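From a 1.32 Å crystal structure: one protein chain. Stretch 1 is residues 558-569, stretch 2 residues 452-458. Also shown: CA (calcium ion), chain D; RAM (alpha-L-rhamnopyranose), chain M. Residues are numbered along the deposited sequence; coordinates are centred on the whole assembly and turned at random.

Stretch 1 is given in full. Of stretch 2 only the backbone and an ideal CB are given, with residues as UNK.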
# COMPACT_ATOMS: atom_id res chain seq x y z
N TYR A 558 3.06 8.65 -5.41
CA TYR A 558 3.97 8.80 -4.28
C TYR A 558 3.52 7.99 -3.08
O TYR A 558 2.71 8.43 -2.26
CB TYR A 558 4.18 10.27 -3.93
CG TYR A 558 4.89 11.09 -5.01
CD1 TYR A 558 5.59 10.47 -6.05
CD2 TYR A 558 4.85 12.48 -4.98
CE1 TYR A 558 6.24 11.24 -7.03
CE2 TYR A 558 5.50 13.24 -5.96
CZ TYR A 558 6.17 12.60 -6.99
OH TYR A 558 6.82 13.32 -7.97
N ASN A 559 4.09 6.78 -3.00
CA ASN A 559 3.71 5.76 -2.02
C ASN A 559 3.56 6.36 -0.63
O ASN A 559 4.48 7.04 -0.16
CB ASN A 559 4.80 4.68 -1.90
CG ASN A 559 5.24 4.07 -3.23
OD1 ASN A 559 5.22 4.71 -4.29
ND2 ASN A 559 5.72 2.84 -3.16
N GLN A 560 2.43 6.06 0.02
CA GLN A 560 2.17 6.48 1.40
C GLN A 560 2.03 5.25 2.29
O GLN A 560 1.64 4.19 1.80
CB GLN A 560 0.88 7.29 1.47
CG GLN A 560 0.93 8.60 0.70
CD GLN A 560 1.97 9.55 1.23
OE1 GLN A 560 1.89 10.02 2.36
NE2 GLN A 560 2.97 9.85 0.41
N PRO A 561 2.35 5.40 3.59
CA PRO A 561 2.25 4.28 4.51
C PRO A 561 0.81 3.91 4.84
O PRO A 561 -0.09 4.76 4.74
CB PRO A 561 2.97 4.79 5.77
CG PRO A 561 2.77 6.28 5.72
CD PRO A 561 2.85 6.62 4.26
N PRO A 562 0.57 2.66 5.24
CA PRO A 562 -0.78 2.22 5.55
C PRO A 562 -1.21 2.56 6.97
O PRO A 562 -0.37 2.75 7.86
CB PRO A 562 -0.70 0.70 5.36
CG PRO A 562 0.72 0.37 5.75
CD PRO A 562 1.56 1.56 5.34
N HIS A 563 -2.52 2.63 7.17
CA HIS A 563 -3.14 2.90 8.46
C HIS A 563 -4.23 1.90 8.77
O HIS A 563 -4.80 1.29 7.86
CB HIS A 563 -3.72 4.31 8.46
CG HIS A 563 -2.68 5.37 8.65
ND1 HIS A 563 -2.12 6.07 7.60
CD2 HIS A 563 -2.07 5.80 9.77
CE1 HIS A 563 -1.21 6.91 8.08
NE2 HIS A 563 -1.16 6.76 9.39
N THR A 564 -4.53 1.73 10.05
CA THR A 564 -5.63 0.87 10.48
C THR A 564 -6.93 1.67 10.61
O THR A 564 -6.92 2.90 10.78
CB THR A 564 -5.29 0.17 11.81
OG1 THR A 564 -4.81 1.14 12.74
CG2 THR A 564 -4.22 -0.88 11.60
N SER A 565 -8.06 0.97 10.54
CA SER A 565 -9.37 1.60 10.69
C SER A 565 -9.66 2.03 12.13
O SER A 565 -10.56 2.86 12.36
CB SER A 565 -10.47 0.64 10.24
OG SER A 565 -10.60 -0.46 11.11
N PHE A 566 -8.92 1.44 13.07
CA PHE A 566 -9.06 1.71 14.49
C PHE A 566 -7.77 2.35 14.99
O PHE A 566 -6.73 2.30 14.31
CB PHE A 566 -9.34 0.40 15.25
CG PHE A 566 -8.26 -0.63 15.07
CD1 PHE A 566 -7.20 -0.71 15.98
CD2 PHE A 566 -8.26 -1.48 13.97
CE1 PHE A 566 -6.18 -1.64 15.80
CE2 PHE A 566 -7.24 -2.42 13.80
CZ PHE A 566 -6.20 -2.49 14.71
N PHE A 567 -7.83 2.97 16.17
CA PHE A 567 -6.64 3.53 16.77
C PHE A 567 -5.79 2.41 17.36
O PHE A 567 -6.19 1.74 18.32
CB PHE A 567 -6.97 4.56 17.85
CG PHE A 567 -5.76 5.01 18.63
CD1 PHE A 567 -4.79 5.80 18.01
CD2 PHE A 567 -5.58 4.62 19.95
CE1 PHE A 567 -3.65 6.19 18.70
CE2 PHE A 567 -4.45 5.02 20.65
CZ PHE A 567 -3.48 5.82 20.02
N LEU A 568 -4.63 2.18 16.74
CA LEU A 568 -3.64 1.24 17.24
C LEU A 568 -2.54 2.08 17.83
O LEU A 568 -1.82 2.78 17.12
CB LEU A 568 -3.12 0.37 16.09
CG LEU A 568 -2.37 -0.92 16.44
CD1 LEU A 568 -2.08 -1.72 15.17
CD2 LEU A 568 -1.08 -0.66 17.21
N GLY A 569 -2.42 2.06 19.15
CA GLY A 569 -1.41 2.87 19.80
C GLY A 569 -1.50 2.80 21.30
O GLY A 569 -2.29 2.02 21.84
N UNK A 452 10.22 11.92 7.49
CA UNK A 452 8.81 12.24 7.31
C UNK A 452 8.34 11.47 6.07
O UNK A 452 8.04 12.05 5.02
CB UNK A 452 8.58 13.75 7.16
N UNK A 453 8.30 10.15 6.22
CA UNK A 453 8.06 9.26 5.10
C UNK A 453 7.04 8.19 5.48
O UNK A 453 5.85 8.39 5.27
CB UNK A 453 9.37 8.62 4.64
N UNK A 454 7.48 7.08 6.07
CA UNK A 454 6.58 6.01 6.50
C UNK A 454 6.60 5.90 8.02
O UNK A 454 7.58 6.24 8.69
CB UNK A 454 6.97 4.68 5.86
N UNK A 455 5.49 5.40 8.56
CA UNK A 455 5.44 4.87 9.92
C UNK A 455 5.30 3.37 9.80
O UNK A 455 4.64 2.88 8.87
CB UNK A 455 4.29 5.48 10.73
N UNK A 456 5.95 2.65 10.72
CA UNK A 456 5.93 1.19 10.72
C UNK A 456 5.84 0.64 12.15
O UNK A 456 6.52 1.14 13.06
CB UNK A 456 7.18 0.64 10.02
N UNK A 457 5.00 -0.38 12.35
CA UNK A 457 5.00 -1.11 13.62
C UNK A 457 6.07 -2.19 13.56
O UNK A 457 5.90 -3.18 12.85
CB UNK A 457 3.63 -1.72 13.91
N UNK A 458 7.17 -1.96 14.27
CA UNK A 458 8.35 -2.83 14.17
C UNK A 458 8.78 -3.48 15.48
O UNK A 458 9.09 -4.67 15.51
CB UNK A 458 9.53 -2.02 13.62
CA CA D . 4.82 4.61 -6.65
C1 RAM M . 10.12 10.16 -8.53
C2 RAM M . 9.98 11.31 -7.53
C3 RAM M . 11.25 11.49 -6.70
C4 RAM M . 12.49 11.61 -7.60
C5 RAM M . 12.54 10.43 -8.57
C6 RAM M . 13.68 10.61 -9.56
O1 RAM M . 10.09 8.93 -7.84
O2 RAM M . 9.70 12.48 -8.27
O3 RAM M . 11.15 12.63 -5.86
O4 RAM M . 13.66 11.70 -6.81
O5 RAM M . 11.31 10.29 -9.29

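Position 452 lies out of reach of stretch 1: no atom of that stretch comes within 5.5 Å of its ideal CB, so the contact sets no preference. The deposited residue is Thr452, with chi1 in the m well.

At 453 the CA-to-CB bond points away, and phi/psi of -135/-87 is an uncommon combination for a loop. The visible neighbours are polar, the carbonyl of Asn559 and the amide group of Gln560, but at a distance that favours bridging by water over direct contact. A small or medium polar side chain would suit, although many others could be accommodated. It is Asn453, chi1 t, whose end comes nearer than its CB suggests. One water lies 2.8 Å from both Asn453 OD1 and Asn559 O and bridges them; a second lies 2.8 Å from both Asn453 O and Gln560 OE1. No direct hydrogen bond crosses the stretches, so at this end the polar link runs through these waters.

Position 454 begins an extended segment (phi/psi -114/154). Its ideal CB points sideways yet lies 4.0 Å from Pro561 CB, and the Pro561 ring offers an apolar surface. Leu, Ile, Met or an aromatic would all be reasonable. Phe454, chi1 m, has a ring that comes nearer stretch 1 than its CB direction suggests. Pro561 CB sits over one face, 4.0 Å from the centroid of the Phe454 ring and 21° off the normal, a CH-pi contact. The carbonyl atom Asn559 O approaches the ring edge, 3.5 Å from Phe454 CE1, where the ring hydrogens carry slight positive charge.

At 455 the ideal CB would be 5.2 Å from Pro561 CB, and phi/psi of -109/144 is open to any ordinary residue; nothing visible demands glycine. Gly455 is found, and its backbone packs against the proline, with Pro561 CB 3.8 Å from Gly455 N.

Position 456 points sideways, with nothing of stretch 1 within 5.5 Å of its ideal CB. An extended backbone suits a beta-branched residue, among others; Ile456 has both chi angles t and does not touch stretch 1.

At 457 the CA-to-CB bond points toward stretch 1, but the CA of Leu568 is 9.7 Å from the CA of 457. Filling such a gap calls for a long or bulky side chain, apolar enough for Leu568 and Thr564. Trp457, chi1 m, spans it. Leu568 CD1 lies 3.9 Å from the centroid of the Trp457 six-membered ring, only 8° off its normal, while Thr564 CG2 approaches Trp457 CH2 at 4.0 Å. Trp457 NE1 donates to a water at 2.9 Å, which donates in turn to Leu568 O at 2.7 Å.

Position 458 is out of reach and unconstrained here; it is Trp458.

Stretch 2 452-458: TNFGIWW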
# COMPACT_ATOMS: atom_id res chain seq x y z
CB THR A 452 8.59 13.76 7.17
OG1 THR A 452 9.31 14.42 8.22
CG2 THR A 452 7.11 14.12 7.30
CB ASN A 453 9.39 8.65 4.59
CG ASN A 453 9.22 7.89 3.30
OD1 ASN A 453 8.15 7.92 2.69
ND2 ASN A 453 10.28 7.24 2.86
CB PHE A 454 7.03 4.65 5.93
CG PHE A 454 6.49 4.32 4.55
CD1 PHE A 454 6.34 5.28 3.54
CD2 PHE A 454 6.20 2.99 4.24
CE1 PHE A 454 5.87 4.92 2.27
CE2 PHE A 454 5.72 2.63 2.99
CZ PHE A 454 5.56 3.59 2.00
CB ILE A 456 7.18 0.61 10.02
CG1 ILE A 456 7.08 -0.91 9.91
CG2 ILE A 456 8.48 1.06 10.73
CD1 ILE A 456 8.19 -1.54 9.11
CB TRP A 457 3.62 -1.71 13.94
CG TRP A 457 2.61 -0.64 14.24
CD1 TRP A 457 2.61 0.19 15.34
CD2 TRP A 457 1.48 -0.26 13.45
NE1 TRP A 457 1.55 1.07 15.26
CE2 TRP A 457 0.84 0.81 14.12
CE3 TRP A 457 0.94 -0.72 12.23
CZ2 TRP A 457 -0.31 1.43 13.61
CZ3 TRP A 457 -0.21 -0.10 11.73
CH2 TRP A 457 -0.81 0.97 12.42
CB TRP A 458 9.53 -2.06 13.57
CG TRP A 458 10.73 -2.91 13.36
CD1 TRP A 458 11.89 -2.88 14.08
CD2 TRP A 458 10.90 -3.94 12.38
NE1 TRP A 458 12.78 -3.81 13.60
CE2 TRP A 458 12.19 -4.48 12.56
CE3 TRP A 458 10.08 -4.45 11.36
CZ2 TRP A 458 12.69 -5.51 11.74
CZ3 TRP A 458 10.58 -5.48 10.56
CH2 TRP A 458 11.87 -5.99 10.76
O HOH W 1 3.83 10.20 4.40
O HOH W 2 5.46 8.54 2.03
O HOH W 3 0.80 3.20 17.04
O HOH W 4 6.70 5.63 -7.53
O HOH W 5 3.98 4.55 -8.88
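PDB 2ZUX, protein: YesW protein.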